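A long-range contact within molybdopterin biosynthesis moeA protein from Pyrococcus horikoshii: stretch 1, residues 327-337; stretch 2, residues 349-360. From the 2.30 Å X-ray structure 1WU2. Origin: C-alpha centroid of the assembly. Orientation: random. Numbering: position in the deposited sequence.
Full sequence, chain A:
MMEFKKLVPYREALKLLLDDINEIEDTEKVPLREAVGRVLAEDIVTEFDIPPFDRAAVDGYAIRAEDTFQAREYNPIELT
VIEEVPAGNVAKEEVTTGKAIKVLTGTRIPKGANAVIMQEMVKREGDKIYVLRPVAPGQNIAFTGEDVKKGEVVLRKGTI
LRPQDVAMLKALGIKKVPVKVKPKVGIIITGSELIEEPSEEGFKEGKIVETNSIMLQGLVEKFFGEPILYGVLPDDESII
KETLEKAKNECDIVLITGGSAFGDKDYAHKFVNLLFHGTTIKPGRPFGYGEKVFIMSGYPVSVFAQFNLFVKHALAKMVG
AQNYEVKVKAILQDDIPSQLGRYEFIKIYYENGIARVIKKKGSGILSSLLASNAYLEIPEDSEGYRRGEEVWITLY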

ATOM      1  N   LYS A 327       6.402  -9.317   0.581  1.00 32.13           N
ATOM      2  CA  LYS A 327       6.887 -10.329   1.512  1.00 32.49           C
ATOM      3  C   LYS A 327       8.125  -9.819   2.245  1.00 32.42           C
ATOM      4  O   LYS A 327       9.047  -9.285   1.629  1.00 32.45           O
ATOM      5  N   VAL A 328       8.132 -10.002   3.563  1.00 32.37           N
ATOM      6  CA  VAL A 328       9.154  -9.449   4.445  1.00 32.35           C
ATOM      7  C   VAL A 328       9.766 -10.543   5.326  1.00 32.47           C
ATOM      8  O   VAL A 328       9.057 -11.406   5.843  1.00 32.24           O
ATOM      9  N   LYS A 329      11.085 -10.488   5.490  1.00 32.74           N
ATOM     10  CA  LYS A 329      11.814 -11.392   6.382  1.00 32.93           C
ATOM     11  C   LYS A 329      11.773 -10.829   7.803  1.00 32.83           C
ATOM     12  O   LYS A 329      12.020  -9.645   8.005  1.00 32.77           O
ATOM     13  N   ALA A 330      11.474 -11.680   8.781  1.00 32.93           N
ATOM     14  CA  ALA A 330      11.327 -11.240  10.171  1.00 33.07           C
ATOM     15  C   ALA A 330      11.690 -12.331  11.176  1.00 33.28           C
ATOM     16  O   ALA A 330      11.474 -13.511  10.928  1.00 33.09           O
ATOM     17  N   ILE A 331      12.239 -11.918  12.316  1.00 33.64           N
ATOM     18  CA  ILE A 331      12.530 -12.831  13.413  1.00 33.89           C
ATOM     19  C   ILE A 331      11.279 -12.964  14.268  1.00 34.09           C
ATOM     20  O   ILE A 331      10.680 -11.970  14.661  1.00 33.83           O
ATOM     21  N   LEU A 332      10.902 -14.201  14.566  1.00 34.47           N
ATOM     22  CA  LEU A 332       9.648 -14.485  15.250  1.00 34.86           C
ATOM     23  C   LEU A 332       9.799 -14.300  16.761  1.00 35.19           C
ATOM     24  O   LEU A 332      10.703 -14.862  17.367  1.00 35.14           O
ATOM     25  N   GLN A 333       8.906 -13.514  17.359  1.00 35.66           N
ATOM     26  CA  GLN A 333       8.979 -13.191  18.784  1.00 36.02           C
ATOM     27  C   GLN A 333       8.529 -14.341  19.682  1.00 36.26           C
ATOM     28  O   GLN A 333       9.093 -14.541  20.758  1.00 36.43           O
ATOM     29  N   ASP A 334       7.505 -15.072  19.245  1.00 36.55           N
ATOM     30  CA  ASP A 334       6.871 -16.103  20.067  1.00 36.77           C
ATOM     31  C   ASP A 334       6.764 -17.434  19.332  1.00 36.70           C
ATOM     32  O   ASP A 334       6.861 -17.487  18.109  1.00 36.81           O
ATOM     33  N   ASP A 335       6.554 -18.504  20.093  1.00 36.71           N
ATOM     34  CA  ASP A 335       6.311 -19.826  19.525  1.00 36.72           C
ATOM     35  C   ASP A 335       4.902 -19.866  18.936  1.00 36.62           C
ATOM     36  O   ASP A 335       3.962 -19.336  19.533  1.00 36.68           O
ATOM     37  N   ILE A 336       4.765 -20.483  17.765  1.00 36.52           N
ATOM     38  CA  ILE A 336       3.460 -20.755  17.166  1.00 36.46           C
ATOM     39  C   ILE A 336       3.292 -22.262  16.996  1.00 36.43           C
ATOM     40  O   ILE A 336       3.706 -22.812  15.976  1.00 36.49           O
ATOM     41  N   PRO A 337       2.700 -22.940  17.977  1.00 36.35           N
ATOM     42  CA  PRO A 337       2.327 -24.345  17.788  1.00 36.37           C
ATOM     43  C   PRO A 337       1.239 -24.456  16.721  1.00 36.24           C
ATOM     44  O   PRO A 337       0.385 -23.576  16.625  1.00 36.47           O
ATOM     45  N   TYR A 349       1.839  -8.674  14.163  1.00 27.94           N
ATOM     46  CA  TYR A 349       2.223  -7.264  14.153  1.00 28.46           C
ATOM     47  C   TYR A 349       3.722  -7.171  13.929  1.00 28.73           C
ATOM     48  O   TYR A 349       4.512  -7.546  14.795  1.00 28.73           O
ATOM     49  N   TYR A 350       4.096  -6.673  12.755  1.00 29.16           N
ATOM     50  CA  TYR A 350       5.487  -6.510  12.372  1.00 29.58           C
ATOM     51  C   TYR A 350       5.975  -5.096  12.686  1.00 30.20           C
ATOM     52  O   TYR A 350       5.396  -4.116  12.211  1.00 30.05           O
ATOM     53  N   GLU A 351       7.032  -5.004  13.491  1.00 30.98           N
ATOM     54  CA  GLU A 351       7.793  -3.763  13.659  1.00 31.84           C
ATOM     55  C   GLU A 351       9.237  -4.048  14.085  1.00 32.32           C
ATOM     56  O   GLU A 351       9.493  -4.956  14.885  1.00 32.33           O
ATOM     57  N   ASN A 352      10.169  -3.257  13.547  1.00 32.90           N
ATOM     58  CA  ASN A 352      11.599  -3.365  13.860  1.00 33.38           C
ATOM     59  C   ASN A 352      12.178  -4.748  13.547  1.00 33.40           C
ATOM     60  O   ASN A 352      12.898  -5.326  14.359  1.00 33.57           O
ATOM     61  N   GLY A 353      11.848  -5.272  12.368  1.00 33.53           N
ATOM     62  CA  GLY A 353      12.313  -6.581  11.940  1.00 33.54           C
ATOM     63  C   GLY A 353      11.857  -7.751  12.799  1.00 33.61           C
ATOM     64  O   GLY A 353      12.504  -8.795  12.799  1.00 33.65           O
ATOM     65  N   ILE A 354      10.752  -7.588  13.523  1.00 33.81           N
ATOM     66  CA  ILE A 354      10.280  -8.609  14.461  1.00 33.99           C
ATOM     67  C   ILE A 354       8.782  -8.865  14.272  1.00 34.24           C
ATOM     68  O   ILE A 354       7.983  -7.935  14.296  1.00 33.98           O
ATOM     69  N   ALA A 355       8.421 -10.133  14.082  1.00 34.74           N
ATOM     70  CA  ALA A 355       7.029 -10.563  13.959  1.00 35.26           C
ATOM     71  C   ALA A 355       6.455 -10.997  15.313  1.00 35.82           C
ATOM     72  O   ALA A 355       6.763 -12.081  15.806  1.00 35.59           O
ATOM     73  N   ARG A 356       5.621 -10.142  15.900  1.00 36.58           N
ATOM     74  CA  ARG A 356       4.947 -10.428  17.165  1.00 37.23           C
ATOM     75  C   ARG A 356       3.581 -11.048  16.884  1.00 37.79           C
ATOM     76  O   ARG A 356       2.738 -10.431  16.245  1.00 37.76           O
ATOM     77  N   VAL A 357       3.362 -12.263  17.374  1.00 38.51           N
ATOM     78  CA  VAL A 357       2.125 -12.987  17.102  1.00 39.12           C
ATOM     79  C   VAL A 357       0.970 -12.466  17.960  1.00 39.81           C
ATOM     80  O   VAL A 357       1.066 -12.422  19.188  1.00 39.88           O
ATOM     81  N   ILE A 358      -0.114 -12.064  17.301  1.00 40.63           N
ATOM     82  CA  ILE A 358      -1.367 -11.757  17.980  1.00 41.44           C
ATOM     83  C   ILE A 358      -2.193 -13.033  18.052  1.00 42.01           C
ATOM     84  O   ILE A 358      -2.607 -13.573  17.024  1.00 42.24           O
ATOM     85  N   LYS A 359      -2.418 -13.514  19.270  1.00 42.68           N
ATOM     86  CA  LYS A 359      -3.294 -14.662  19.500  1.00 43.28           C
ATOM     87  C   LYS A 359      -4.626 -14.179  20.052  1.00 43.38           C
ATOM     88  O   LYS A 359      -4.666 -13.364  20.975  1.00 43.57           O
ATOM     89  N   LYS A 360      -5.714 -14.665  19.463  1.00 43.54           N
ATOM     90  CA  LYS A 360      -7.049 -14.446  20.011  1.00 43.47           C
ATOM     91  C   LYS A 360      -8.024 -15.529  19.509  1.00 43.19           C
ATOM     92  O   LYS A 360      -7.607 -16.653  19.213  1.00 43.41           O
TER

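The most unusual feature of this contact lies where its parallel pairing runs out: the carboxylate of Asp-334 takes over a position that a backbone carbonyl would otherwise fill. Up to that point the ladder is regular. Ile-331 N donates to Gly-353 O at 3.2 Å, Ala-355 N to Ile-331 O at 3.0 Å, and Gln-333 N to Ala-355 O at 3.0 Å. Then stretch 1 leaves its strand, and the next amide of stretch 2 that faces stretch 1, Val-357 N, finds Asp-334 OD2 at 3.4 Å, a weak hydrogen bond. The same oxygen, Asp-334 OD2, forms a salt bridge with Lys-359 NZ at 3.1 Å. The CA-to-CB bond of Asp-334 points toward stretch 2, and its chi1 is -42° (m). The lysine adopts an off-well chi1 of 29° and chi2 of -92° before extending through two t torsions, and its ammonium also donates to Val-357 O, Lys-359 NZ to that oxygen being 3.0 Å. One acid and one lysine thus engage both polar backbone groups of Val-357.

The sheet pairing sorts the side chains onto two faces. Leu-332 and Ala-355 share the face that is buried. Leu-332, in the t,p rotamer, reaches along this face so that its CD1 lies 4.0 Å from Ala-355 CB and also 4.0 Å from Val-357 CG2. Val-357 (t) points in and receives a second neighbor, Ile-336, whose CA-to-CB bond runs sideways but whose m,t rotamer brings CD1 to 3.5 Å from Val-357 CG2. The valine methyl is therefore shared by two side chains from different parts of stretch 1, one before the turn and one after it.

At the other end of the contact, an alanine meets a large ring. Ala-330 CB sits 4.0 Å from Ala-355 CB and 3.8 Å from Tyr-350 CE1, meeting the tyrosine ring at its edge. Tyr-350 (chi1 t, chi2 81°) points toward stretch 1, and Val-328 (t) lays CG1 4.2 Å from the ring centroid in an off-centre CH-pi contact. The tyrosine hydroxyl reaches a water, with Tyr-350 OH 2.5 Å from water 1; that water donates to the backbone at 2.5 Å from Lys-329 O, joining the two stretches beside the apolar cluster.

The face bearing Ile-331 and Ile-354 is more open. Both isoleucines are m at chi1 with chi2 between wells, and the carbonyl between them makes a CA-H...O contact, Ile-354 CA to Ile-331 O at 3.4 Å. Gln-333, extended through chi1 and chi2 (t,t), lies over stretch 2 and places OE1 3.4 Å from Arg-356 CB, a contact with aliphatic carbon. Gly-353 opens the register opposite Ala-330 with a phi of 62°, a value that by itself favors glycine, and offers its carbonyl to start the ladder.

The rules are compact: an alanine at the edge of the tyrosine ring, leucine and isoleucine from before and after the turn meeting on one valine methyl, and a charged pair just beyond the last backbone bond of the ladder.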

ATOM      1  CB  LYS A 327       7.191 -11.635   0.780  1.00 32.76           C
ATOM      2  CG  LYS A 327       5.953 -12.478   0.492  1.00 33.78           C
ATOM      3  CD  LYS A 327       6.247 -13.977   0.557  1.00 35.48           C
ATOM      4  CE  LYS A 327       4.976 -14.811   0.397  1.00 36.13           C
ATOM      5  NZ  LYS A 327       4.088 -14.292  -0.691  1.00 36.05           N
ATOM      6  CB  VAL A 328       8.557  -8.342   5.344  1.00 32.26           C
ATOM      7  CG1 VAL A 328       9.615  -7.753   6.266  1.00 32.27           C
ATOM      8  CG2 VAL A 328       7.922  -7.250   4.493  1.00 32.21           C
ATOM      9  CB  LYS A 329      13.265 -11.527   5.905  1.00 33.10           C
ATOM     10  CG  LYS A 329      14.152 -12.458   6.740  1.00 33.99           C
ATOM     11  CD  LYS A 329      15.641 -12.116   6.580  1.00 35.21           C
ATOM     12  CE  LYS A 329      16.446 -13.298   6.049  1.00 35.93           C
ATOM     13  NZ  LYS A 329      17.812 -12.891   5.606  1.00 36.52           N
ATOM     14  CB  ALA A 330       9.909 -10.761  10.418  1.00 33.01           C
ATOM     15  CB  ILE A 331      13.717 -12.313  14.255  1.00 34.00           C
ATOM     16  CG1 ILE A 331      14.975 -12.204  13.387  1.00 34.03           C
ATOM     17  CG2 ILE A 331      13.974 -13.232  15.458  1.00 34.28           C
ATOM     18  CD1 ILE A 331      15.361 -10.779  13.044  1.00 34.55           C
ATOM     19  CB  LEU A 332       9.205 -15.911  14.924  1.00 34.91           C
ATOM     20  CG  LEU A 332       7.744 -16.295  15.150  1.00 34.91           C
ATOM     21  CD1 LEU A 332       6.802 -15.436  14.331  1.00 34.70           C
ATOM     22  CD2 LEU A 332       7.566 -17.769  14.809  1.00 34.74           C
ATOM     23  CB  GLN A 333       8.133 -11.950  19.101  1.00 36.01           C
ATOM     24  CG  GLN A 333       8.393 -11.367  20.491  1.00 36.08           C
ATOM     25  CD  GLN A 333       7.605 -10.096  20.758  1.00 36.41           C
ATOM     26  OE1 GLN A 333       7.592  -9.183  19.935  1.00 36.04           O
ATOM     27  NE2 GLN A 333       6.952 -10.035  21.912  1.00 37.08           N
ATOM     28  CB  ASP A 334       5.467 -15.653  20.490  1.00 36.95           C
ATOM     29  CG  ASP A 334       5.418 -14.190  20.909  1.00 37.50           C
ATOM     30  OD1 ASP A 334       6.055 -13.835  21.925  1.00 38.99           O
ATOM     31  OD2 ASP A 334       4.769 -13.326  20.280  1.00 37.92           O
ATOM     32  CB  ASP A 335       6.436 -20.921  20.595  1.00 36.82           C
ATOM     33  CG  ASP A 335       7.809 -20.960  21.254  1.00 37.15           C
ATOM     34  OD1 ASP A 335       7.880 -21.223  22.475  1.00 37.96           O
ATOM     35  OD2 ASP A 335       8.870 -20.747  20.642  1.00 37.09           O
ATOM     36  CB  ILE A 336       3.301 -20.064  15.784  1.00 36.42           C
ATOM     37  CG1 ILE A 336       3.765 -18.610  15.834  1.00 36.34           C
ATOM     38  CG2 ILE A 336       1.836 -20.123  15.332  1.00 36.43           C
ATOM     39  CD1 ILE A 336       3.933 -17.980  14.466  1.00 36.35           C
ATOM     40  CB  PRO A 337       1.820 -24.780  19.169  1.00 36.46           C
ATOM     41  CG  PRO A 337       1.504 -23.528  19.899  1.00 36.45           C
ATOM     42  CD  PRO A 337       2.352 -22.447  19.323  1.00 36.45           C
ATOM     43  CB  TYR A 349       1.838  -6.514  15.429  1.00 28.57           C
ATOM     44  CG  TYR A 349       2.007  -5.014  15.269  1.00 29.20           C
ATOM     45  CD1 TYR A 349       3.140  -4.359  15.749  1.00 29.82           C
ATOM     46  CD2 TYR A 349       1.049  -4.261  14.601  1.00 29.76           C
ATOM     47  CE1 TYR A 349       3.300  -2.986  15.582  1.00 30.42           C
ATOM     48  CE2 TYR A 349       1.198  -2.894  14.429  1.00 30.34           C
ATOM     49  CZ  TYR A 349       2.321  -2.260  14.920  1.00 30.82           C
ATOM     50  OH  TYR A 349       2.455  -0.900  14.743  1.00 31.56           O
ATOM     51  CB  TYR A 350       5.655  -6.784  10.875  1.00 29.46           C
ATOM     52  CG  TYR A 350       7.037  -6.456  10.373  1.00 29.27           C
ATOM     53  CD1 TYR A 350       8.093  -7.345  10.552  1.00 29.22           C
ATOM     54  CD2 TYR A 350       7.299  -5.241   9.748  1.00 29.27           C
ATOM     55  CE1 TYR A 350       9.369  -7.039  10.107  1.00 29.48           C
ATOM     56  CE2 TYR A 350       8.568  -4.925   9.304  1.00 29.45           C
ATOM     57  CZ  TYR A 350       9.600  -5.828   9.484  1.00 29.77           C
ATOM     58  OH  TYR A 350      10.859  -5.510   9.043  1.00 31.07           O
ATOM     59  CB  GLU A 351       7.112  -2.815  14.660  1.00 32.00           C
ATOM     60  CG  GLU A 351       7.279  -3.183  16.131  1.00 32.88           C
ATOM     61  CD  GLU A 351       6.617  -2.192  17.071  1.00 34.16           C
ATOM     62  OE1 GLU A 351       6.327  -1.054  16.643  1.00 35.01           O
ATOM     63  OE2 GLU A 351       6.385  -2.554  18.245  1.00 35.19           O
ATOM     64  CB  ASN A 352      11.873  -3.003  15.329  1.00 33.51           C
ATOM     65  CG  ASN A 352      11.299  -1.654  15.727  1.00 34.52           C
ATOM     66  OD1 ASN A 352      11.104  -1.380  16.913  1.00 36.34           O
ATOM     67  ND2 ASN A 352      11.030  -0.799  14.741  1.00 35.63           N
ATOM     68  CB  ILE A 354      10.592  -8.179  15.922  1.00 34.00           C
ATOM     69  CG1 ILE A 354      12.088  -8.335  16.222  1.00 34.18           C
ATOM     70  CG2 ILE A 354       9.781  -9.000  16.934  1.00 34.12           C
ATOM     71  CD1 ILE A 354      12.636  -7.292  17.168  1.00 34.29           C
ATOM     72  CB  ALA A 355       6.925 -11.708  12.955  1.00 35.19           C
ATOM     73  CB  ARG A 356       4.776  -9.138  17.974  1.00 37.34           C
ATOM     74  CG  ARG A 356       4.070  -9.318  19.319  1.00 37.91           C
ATOM     75  CD  ARG A 356       4.165  -8.105  20.242  1.00 38.68           C
ATOM     76  NE  ARG A 356       3.545  -6.908  19.668  1.00 39.52           N
ATOM     77  CZ  ARG A 356       2.229  -6.684  19.582  1.00 39.96           C
ATOM     78  NH1 ARG A 356       1.348  -7.572  20.032  1.00 40.22           N
ATOM     79  NH2 ARG A 356       1.788  -5.553  19.040  1.00 40.05           N
ATOM     80  CB  VAL A 357       2.302 -14.504  17.343  1.00 39.08           C
ATOM     81  CG1 VAL A 357       0.983 -15.253  17.165  1.00 38.99           C
ATOM     82  CG2 VAL A 357       3.352 -15.069  16.399  1.00 39.18           C
ATOM     83  CB  ILE A 358      -2.150 -10.656  17.231  1.00 41.47           C
ATOM     84  CG1 ILE A 358      -1.313  -9.380  17.143  1.00 41.78           C
ATOM     85  CG2 ILE A 358      -3.475 -10.352  17.934  1.00 41.70           C
ATOM     86  CD1 ILE A 358      -0.761  -9.141  15.788  1.00 42.18           C
ATOM     87  CB  LYS A 359      -2.675 -15.700  20.455  1.00 43.53           C
ATOM     88  CG  LYS A 359      -1.698 -15.170  21.503  1.00 44.41           C
ATOM     89  CD  LYS A 359      -0.263 -15.215  20.984  1.00 45.73           C
ATOM     90  CE  LYS A 359       0.662 -14.314  21.785  1.00 46.55           C
ATOM     91  NZ  LYS A 359       2.068 -14.380  21.288  1.00 47.25           N
ATOM     92  CB  LYS A 360      -7.528 -13.015  19.705  1.00 43.67           C
ATOM     93  CG  LYS A 360      -8.597 -12.475  20.678  1.00 44.32           C
ATOM     94  CD  LYS A 360      -8.139 -11.286  21.523  1.00 45.20           C
ATOM     95  CE  LYS A 360      -9.332 -10.411  21.923  1.00 45.61           C
ATOM     96  NZ  LYS A 360      -9.084  -9.595  23.146  1.00 46.03           N
TER
HETATM   97  O   HOH W   1      12.542  -7.283   8.478  1.00 34.07           O